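Local coordinates for ribosomal RNA small subunit methyltransferase E (Neisseria gonorrhoeae, PDB 5VM8), which probably methylates N3 of a uridine in 16S ribosomal RNA, with S-adenosyl methionine as the methyl donor, at residues N84-Q89 with V109-P114; S170-L175 with S192-F197. All coordinates share one frame; numbering follows the deposited sequence.

Interaction 1 of 2, residues N84-Q89 with V109-P114; sequences NITLIQ and VTAIQP
Ile85 O takes two backbone hydrogen bonds, from Thr110 N at 2.9 Å and from Ala111 N at 3.3 Å. The first donor lies in the carbonyl plane and the second is tilted out of it. This forked grip marks the place where the chain at Val109-Thr110 turns into strand 111-116. Beyond it the parallel ladder continues. Leu87 N gives to Ala111 O, and Gln113 N gives to Leu87 O. Gln89 N reaches Gln113 O at 3.2 Å. CA-H...O contacts fill in between these bonds, as from Thr86 CA to Ala111 O.

The two strands belong to a beta-alpha-beta unit, with helix 94-106 as the crossover. They are inner strands of the parallel sheet in the SPOUT methyltransferase domain. This SPOUT domain carries the trefoil knot of its family, formed in its C-terminal part.

One side-chain hydrogen bond joins the segments at their start. Thr110 OG1 gives to Asn84 OD1 at 3.0 Å, and the two side chains cross at about a right angle. The hydroxyl sits above the amide carbonyl plane, 61° out of it. With CG anti to the backbone N (chi1 -163°), the amide carbon of Asn84 comes nearer Thr110 than its CB does. Thr110 CG2 lies against the backbone of strand 85-90, 3.2 Å from Ile85 N.

Apolar contacts gather on the face of Leu87 and Ile112. Val109 CG2 reaches Leu87 CB at 3.8 Å and Ile85 CG2 at 4.0 Å. Leu87 and Val109 also touch Ser104 of helix 94-106, and Ile112 touches Leu101. On the face of Thr86 and Ala111, Ile88 CG1 lies against Gln113 CB (4.1 Å), the two side chains side by side and pointing the same way. Gln113 NE2 gives hydrogen bonds to Pro114 O and Pro157 O.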
ATOM      1  N   ASN A  84      -5.578  -6.101  -9.423  1.00 55.00           N
ATOM      2  CA  ASN A  84      -4.316  -6.347  -8.739  1.00 49.77           C
ATOM      3  C   ASN A  84      -3.258  -5.367  -9.252  1.00 45.78           C
ATOM      4  O   ASN A  84      -2.832  -5.456 -10.400  1.00 39.85           O
ATOM      5  CB  ASN A  84      -3.904  -7.798  -8.976  1.00 55.59           C
ATOM      6  CG  ASN A  84      -2.867  -8.270  -8.013  1.00 55.66           C
ATOM      7  OD1 ASN A  84      -1.847  -7.626  -7.824  1.00 58.02           O
ATOM      8  ND2 ASN A  84      -3.111  -9.410  -7.404  1.00 56.23           N
ATOM      9  N   ILE A  85      -2.854  -4.413  -8.416  1.00 47.14           N
ATOM     10  CA  ILE A  85      -1.866  -3.393  -8.776  1.00 44.93           C
ATOM     11  C   ILE A  85      -0.687  -3.470  -7.812  1.00 41.01           C
ATOM     12  O   ILE A  85      -0.847  -3.214  -6.616  1.00 41.35           O
ATOM     13  CB  ILE A  85      -2.453  -1.974  -8.737  1.00 39.02           C
ATOM     14  CG1 ILE A  85      -3.714  -1.875  -9.589  1.00 44.90           C
ATOM     15  CG2 ILE A  85      -1.393  -0.959  -9.191  1.00 31.38           C
ATOM     16  CD1 ILE A  85      -4.561  -0.652  -9.244  1.00 44.78           C
ATOM     17  N   THR A  86       0.507  -3.744  -8.339  1.00 47.75           N
ATOM     18  CA  THR A  86       1.747  -3.579  -7.584  1.00 38.55           C
ATOM     19  C   THR A  86       2.353  -2.242  -7.988  1.00 41.70           C
ATOM     20  O   THR A  86       2.666  -2.031  -9.163  1.00 48.35           O
ATOM     21  CB  THR A  86       2.742  -4.712  -7.855  1.00 40.79           C
ATOM     22  OG1 THR A  86       2.180  -5.967  -7.447  1.00 46.05           O
ATOM     23  CG2 THR A  86       4.100  -4.465  -7.154  1.00 34.47           C
ATOM     24  N   LEU A  87       2.562  -1.368  -7.011  1.00 40.28           N
ATOM     25  CA  LEU A  87       3.262  -0.104  -7.216  1.00 39.80           C
ATOM     26  C   LEU A  87       4.740  -0.346  -6.941  1.00 42.61           C
ATOM     27  O   LEU A  87       5.125  -0.632  -5.806  1.00 44.21           O
ATOM     28  CB  LEU A  87       2.702   0.976  -6.293  1.00 37.74           C
ATOM     29  CG  LEU A  87       3.510   2.271  -6.112  1.00 37.33           C
ATOM     30  CD1 LEU A  87       3.792   2.970  -7.442  1.00 28.33           C
ATOM     31  CD2 LEU A  87       2.783   3.213  -5.128  1.00 39.40           C
ATOM     32  N   ILE A  88       5.562  -0.292  -7.985  1.00 39.73           N
ATOM     33  CA  ILE A  88       7.010  -0.279  -7.831  1.00 31.52           C
ATOM     34  C   ILE A  88       7.443   1.179  -7.796  1.00 37.33           C
ATOM     35  O   ILE A  88       7.489   1.838  -8.842  1.00 35.93           O
ATOM     36  CB  ILE A  88       7.726  -1.017  -8.972  1.00 39.37           C
ATOM     37  CG1 ILE A  88       7.286  -2.478  -9.081  1.00 40.46           C
ATOM     38  CG2 ILE A  88       9.254  -0.983  -8.749  1.00 34.45           C
ATOM     39  CD1 ILE A  88       8.117  -3.249 -10.084  1.00 42.67           C
ATOM     40  N   GLN A  89       7.869   1.634  -6.615  1.00 39.36           N
ATOM     41  CA  GLN A  89       8.165   3.030  -6.313  1.00 39.94           C
ATOM     42  C   GLN A  89       9.642   3.192  -5.959  1.00 42.97           C
ATOM     43  O   GLN A  89      10.120   2.595  -4.987  1.00 40.86           O
ATOM     44  CB  GLN A  89       7.304   3.509  -5.136  1.00 35.33           C
ATOM     45  CG  GLN A  89       7.599   4.934  -4.687  1.00 27.42           C
ATOM     46  CD  GLN A  89       7.215   5.936  -5.751  1.00 34.59           C
ATOM     47  OE1 GLN A  89       6.038   6.017  -6.121  1.00 34.78           O
ATOM     48  NE2 GLN A  89       8.202   6.680  -6.285  1.00 35.06           N
ATOM     49  N   VAL A 109      -4.188  -0.027  -3.792  1.00 36.71           N
ATOM     50  CA  VAL A 109      -3.033  -0.744  -4.323  1.00 43.81           C
ATOM     51  C   VAL A 109      -2.854  -2.044  -3.545  1.00 46.64           C
ATOM     52  O   VAL A 109      -3.131  -2.105  -2.339  1.00 50.89           O
ATOM     53  CB  VAL A 109      -1.793   0.170  -4.263  1.00 44.62           C
ATOM     54  CG1 VAL A 109      -1.179   0.214  -2.851  1.00 39.02           C
ATOM     55  CG2 VAL A 109      -0.783  -0.210  -5.293  1.00 43.02           C
ATOM     56  N   THR A 110      -2.455  -3.115  -4.242  1.00 43.64           N
ATOM     57  CA  THR A 110      -2.401  -4.424  -3.589  1.00 46.96           C
ATOM     58  C   THR A 110      -1.022  -4.769  -3.050  1.00 46.76           C
ATOM     59  O   THR A 110      -0.925  -5.576  -2.125  1.00 51.98           O
ATOM     60  CB  THR A 110      -2.867  -5.559  -4.514  1.00 49.53           C
ATOM     61  OG1 THR A 110      -1.743  -6.097  -5.221  1.00 71.65           O
ATOM     62  CG2 THR A 110      -3.889  -5.077  -5.488  1.00 40.31           C
ATOM     63  N   ALA A 111       0.046  -4.200  -3.602  1.00 44.22           N
ATOM     64  CA  ALA A 111       1.379  -4.423  -3.062  1.00 44.98           C
ATOM     65  C   ALA A 111       2.275  -3.261  -3.458  1.00 48.95           C
ATOM     66  O   ALA A 111       2.017  -2.557  -4.433  1.00 52.20           O
ATOM     67  CB  ALA A 111       1.971  -5.751  -3.551  1.00 47.48           C
ATOM     68  N   ILE A 112       3.342  -3.081  -2.686  1.00 53.18           N
ATOM     69  CA  ILE A 112       4.285  -1.987  -2.865  1.00 48.23           C
ATOM     70  C   ILE A 112       5.702  -2.549  -2.793  1.00 46.36           C
ATOM     71  O   ILE A 112       6.057  -3.245  -1.833  1.00 48.38           O
ATOM     72  CB  ILE A 112       4.077  -0.877  -1.816  1.00 42.18           C
ATOM     73  CG1 ILE A 112       2.700  -0.231  -2.005  1.00 38.61           C
ATOM     74  CG2 ILE A 112       5.188   0.161  -1.921  1.00 32.78           C
ATOM     75  CD1 ILE A 112       2.093   0.346  -0.717  1.00 35.92           C
ATOM     76  N   GLN A 113       6.490  -2.282  -3.832  1.00 44.83           N
ATOM     77  CA  GLN A 113       7.869  -2.745  -3.954  1.00 43.52           C
ATOM     78  C   GLN A 113       8.754  -1.509  -3.997  1.00 45.28           C
ATOM     79  O   GLN A 113       8.948  -0.912  -5.063  1.00 43.78           O
ATOM     80  CB  GLN A 113       8.053  -3.624  -5.196  1.00 44.27           C
ATOM     81  CG  GLN A 113       9.486  -4.106  -5.448  1.00 43.49           C
ATOM     82  CD  GLN A 113      10.032  -4.985  -4.338  1.00 48.42           C
ATOM     83  OE1 GLN A 113       9.761  -6.192  -4.288  1.00 52.55           O
ATOM     84  NE2 GLN A 113      10.796  -4.382  -3.428  1.00 49.47           N
ATOM     85  N   PRO A 114       9.284  -1.067  -2.860  1.00 45.71           N
ATOM     86  CA  PRO A 114      10.224   0.061  -2.881  1.00 43.65           C
ATOM     87  C   PRO A 114      11.543  -0.358  -3.508  1.00 45.78           C
ATOM     88  O   PRO A 114      12.057  -1.448  -3.235  1.00 48.40           O
ATOM     89  CB  PRO A 114      10.403   0.400  -1.399  1.00 38.73           C
ATOM     90  CG  PRO A 114      10.155  -0.905  -0.692  1.00 41.67           C
ATOM     91  CD  PRO A 114       9.138  -1.654  -1.517  1.00 42.61           C
TER

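Interaction 2 of 2, residues S170-L175 with S192-F197; sequences SENTKL and SGAIVF
Strands 173-175 and 195-197 run parallel, 14° apart, with Thr173 O bonded to Val196 N at 2.8 Å and flanked by bonds from Thr173 N to Ala194 O and Leu175 N to Val196 O.

At the N-terminal end of the strand pair the Asn172 amide lies against Ala194 and Val196. Its OD1 is 3.4 Å from Ala194 CB. Val196 CG2, set anti to its own carbonyl carbon and beside the backbone N, lies 3.4 Å from Asn172 ND2, and the two side chains cross at about a right angle. On the face of Thr173 and Ile195, Thr173 CB meets Ile195 CG1 at 4.2 Å. Leu175 CD1 touches Ile195 CG2 at 4.1 Å, and Leu175 CB approaches Phe197 CD1 at 4.4 Å.

Both strands are interior to the parallel sheet of the SPOUT domain. Strand 219-222 flanks strand 173-177, and Leu175 touches its Val221. Strand 85-90 flanks strand 195-199 on the other side. Helix 232-244 packs on the Phe197 side chain through Pro234, Ala237, Ile238 and Met241.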
ATOM      1  N   SER A 170       5.754 -12.846 -16.970  1.00 98.93           N
ATOM      2  CA  SER A 170       5.724 -12.195 -18.274  1.00 89.15           C
ATOM      3  C   SER A 170       4.327 -11.687 -18.616  1.00 76.82           C
ATOM      4  O   SER A 170       4.182 -10.610 -19.204  1.00 63.45           O
ATOM      5  CB  SER A 170       6.215 -13.165 -19.353  1.00 96.18           C
ATOM      6  OG  SER A 170       7.536 -13.596 -19.092  1.00100.67           O
ATOM      7  N   GLU A 171       3.290 -12.461 -18.273  1.00 72.58           N
ATOM      8  CA  GLU A 171       1.919 -12.141 -18.663  1.00 72.40           C
ATOM      9  C   GLU A 171       1.379 -10.875 -17.999  1.00 63.01           C
ATOM     10  O   GLU A 171       0.354 -10.357 -18.451  1.00 60.86           O
ATOM     11  CB  GLU A 171       0.996 -13.339 -18.373  1.00 70.25           C
ATOM     12  N   ASN A 172       2.051 -10.345 -16.977  1.00 58.68           N
ATOM     13  CA  ASN A 172       1.576  -9.137 -16.314  1.00 59.08           C
ATOM     14  C   ASN A 172       1.583  -7.946 -17.263  1.00 56.98           C
ATOM     15  O   ASN A 172       2.293  -7.918 -18.268  1.00 63.13           O
ATOM     16  CB  ASN A 172       2.424  -8.842 -15.076  1.00 63.77           C
ATOM     17  CG  ASN A 172       1.860  -9.485 -13.815  1.00 73.01           C
ATOM     18  OD1 ASN A 172       1.015 -10.380 -13.887  1.00 79.29           O
ATOM     19  ND2 ASN A 172       2.346  -9.054 -12.654  1.00 73.91           N
ATOM     20  N   THR A 173       0.737  -6.974 -16.952  1.00 54.69           N
ATOM     21  CA  THR A 173       0.741  -5.688 -17.633  1.00 48.22           C
ATOM     22  C   THR A 173       1.769  -4.806 -16.948  1.00 43.45           C
ATOM     23  O   THR A 173       1.668  -4.546 -15.742  1.00 42.50           O
ATOM     24  CB  THR A 173      -0.665  -5.065 -17.606  1.00 50.97           C
ATOM     25  OG1 THR A 173      -1.521  -5.801 -18.500  1.00 56.32           O
ATOM     26  CG2 THR A 173      -0.634  -3.591 -18.042  1.00 43.72           C
ATOM     27  N   LYS A 174       2.775  -4.392 -17.694  1.00 43.47           N
ATOM     28  CA  LYS A 174       3.984  -3.786 -17.143  1.00 45.96           C
ATOM     29  C   LYS A 174       4.072  -2.358 -17.662  1.00 46.83           C
ATOM     30  O   LYS A 174       4.255  -2.130 -18.865  1.00 50.66           O
ATOM     31  CB  LYS A 174       5.211  -4.620 -17.506  1.00 45.17           C
ATOM     32  CG  LYS A 174       5.033  -6.091 -17.123  1.00 48.86           C
ATOM     33  CD  LYS A 174       6.326  -6.917 -17.328  1.00 54.74           C
ATOM     34  CE  LYS A 174       6.456  -7.471 -18.746  1.00 56.15           C
ATOM     35  NZ  LYS A 174       5.527  -8.602 -18.998  1.00 57.70           N
ATOM     36  N   LEU A 175       3.918  -1.415 -16.746  1.00 45.04           N
ATOM     37  CA  LEU A 175       3.734  -0.008 -17.036  1.00 37.97           C
ATOM     38  C   LEU A 175       4.811   0.794 -16.322  1.00 46.49           C
ATOM     39  O   LEU A 175       5.112   0.533 -15.154  1.00 49.74           O
ATOM     40  CB  LEU A 175       2.336   0.437 -16.573  1.00 36.93           C
ATOM     41  CG  LEU A 175       1.202  -0.355 -17.231  1.00 45.89           C
ATOM     42  CD1 LEU A 175      -0.149   0.186 -16.802  1.00 49.62           C
ATOM     43  CD2 LEU A 175       1.303  -0.377 -18.776  1.00 38.99           C
ATOM     44  N   SER A 192      -5.380  -8.059 -18.880  1.00 77.01           N
ATOM     45  CA  SER A 192      -6.182  -9.232 -18.562  1.00 88.14           C
ATOM     46  C   SER A 192      -5.995  -9.664 -17.117  1.00 87.60           C
ATOM     47  O   SER A 192      -6.945 -10.139 -16.489  1.00 97.15           O
ATOM     48  CB  SER A 192      -5.866 -10.392 -19.525  1.00 92.01           C
ATOM     49  OG  SER A 192      -4.828 -11.229 -19.046  1.00 89.41           O
ATOM     50  N   GLY A 193      -4.790  -9.526 -16.578  1.00 78.28           N
ATOM     51  CA  GLY A 193      -4.554  -9.949 -15.213  1.00 78.34           C
ATOM     52  C   GLY A 193      -3.980  -8.875 -14.314  1.00 73.57           C
ATOM     53  O   GLY A 193      -4.593  -7.821 -14.120  1.00 74.65           O
ATOM     54  N   ALA A 194      -2.796  -9.122 -13.768  1.00 67.88           N
ATOM     55  CA  ALA A 194      -2.239  -8.197 -12.802  1.00 60.61           C
ATOM     56  C   ALA A 194      -1.509  -7.058 -13.512  1.00 56.15           C
ATOM     57  O   ALA A 194      -1.060  -7.183 -14.661  1.00 57.95           O
ATOM     58  CB  ALA A 194      -1.309  -8.932 -11.844  1.00 45.64           C
ATOM     59  N   ILE A 195      -1.374  -5.947 -12.792  1.00 51.33           N
ATOM     60  CA  ILE A 195      -0.691  -4.745 -13.251  1.00 50.48           C
ATOM     61  C   ILE A 195       0.514  -4.493 -12.354  1.00 49.86           C
ATOM     62  O   ILE A 195       0.422  -4.592 -11.126  1.00 44.85           O
ATOM     63  CB  ILE A 195      -1.623  -3.518 -13.240  1.00 50.63           C
ATOM     64  CG1 ILE A 195      -2.793  -3.720 -14.198  1.00 56.97           C
ATOM     65  CG2 ILE A 195      -0.852  -2.231 -13.571  1.00 42.43           C
ATOM     66  CD1 ILE A 195      -3.924  -2.740 -13.965  1.00 59.89           C
ATOM     67  N   VAL A 196       1.636  -4.151 -12.981  1.00 46.69           N
ATOM     68  CA  VAL A 196       2.855  -3.758 -12.297  1.00 39.62           C
ATOM     69  C   VAL A 196       3.175  -2.371 -12.812  1.00 40.80           C
ATOM     70  O   VAL A 196       3.290  -2.154 -14.026  1.00 40.46           O
ATOM     71  CB  VAL A 196       4.009  -4.743 -12.542  1.00 49.50           C
ATOM     72  CG1 VAL A 196       5.292  -4.197 -11.962  1.00 46.54           C
ATOM     73  CG2 VAL A 196       3.678  -6.067 -11.896  1.00 52.11           C
ATOM     74  N   PHE A 197       3.319  -1.439 -11.889  1.00 35.17           N
ATOM     75  CA  PHE A 197       3.369  -0.036 -12.219  1.00 40.09           C
ATOM     76  C   PHE A 197       4.609   0.560 -11.574  1.00 41.81           C
ATOM     77  O   PHE A 197       4.771   0.453 -10.357  1.00 44.84           O
ATOM     78  CB  PHE A 197       2.052   0.551 -11.679  1.00 38.48           C
ATOM     79  CG  PHE A 197       1.972   2.021 -11.659  1.00 31.51           C
ATOM     80  CD1 PHE A 197       2.239   2.756 -12.790  1.00 36.13           C
ATOM     81  CD2 PHE A 197       1.515   2.664 -10.527  1.00 30.51           C
ATOM     82  CE1 PHE A 197       2.111   4.126 -12.791  1.00 32.95           C
ATOM     83  CE2 PHE A 197       1.392   4.032 -10.511  1.00 31.87           C
ATOM     84  CZ  PHE A 197       1.683   4.765 -11.666  1.00 34.75           C
TER

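Of the four strands in these contacts, strand 85-90 comes first along the chain. The chain passes through helix 94-106 and returns as strand 111-116, where interaction 1 closes its loop. Interaction 2 opens later, at strand 173-177, and closes at strand 195-199 after an excursion without a helix. The two loops follow in series and neither nests in the other. They meet in space because strands 85-90 and 195-199 are neighbours in one parallel sheet. Asn84 O and Ile195 N, and Ile88 N and Phe197 O, probably form hydrogen bonds between them. Side chains join too: Ile88 CD1 packs on Val196 CG1, and Leu87 CD1 on Phe197 CD2. Four sheet strands are thereby tied together.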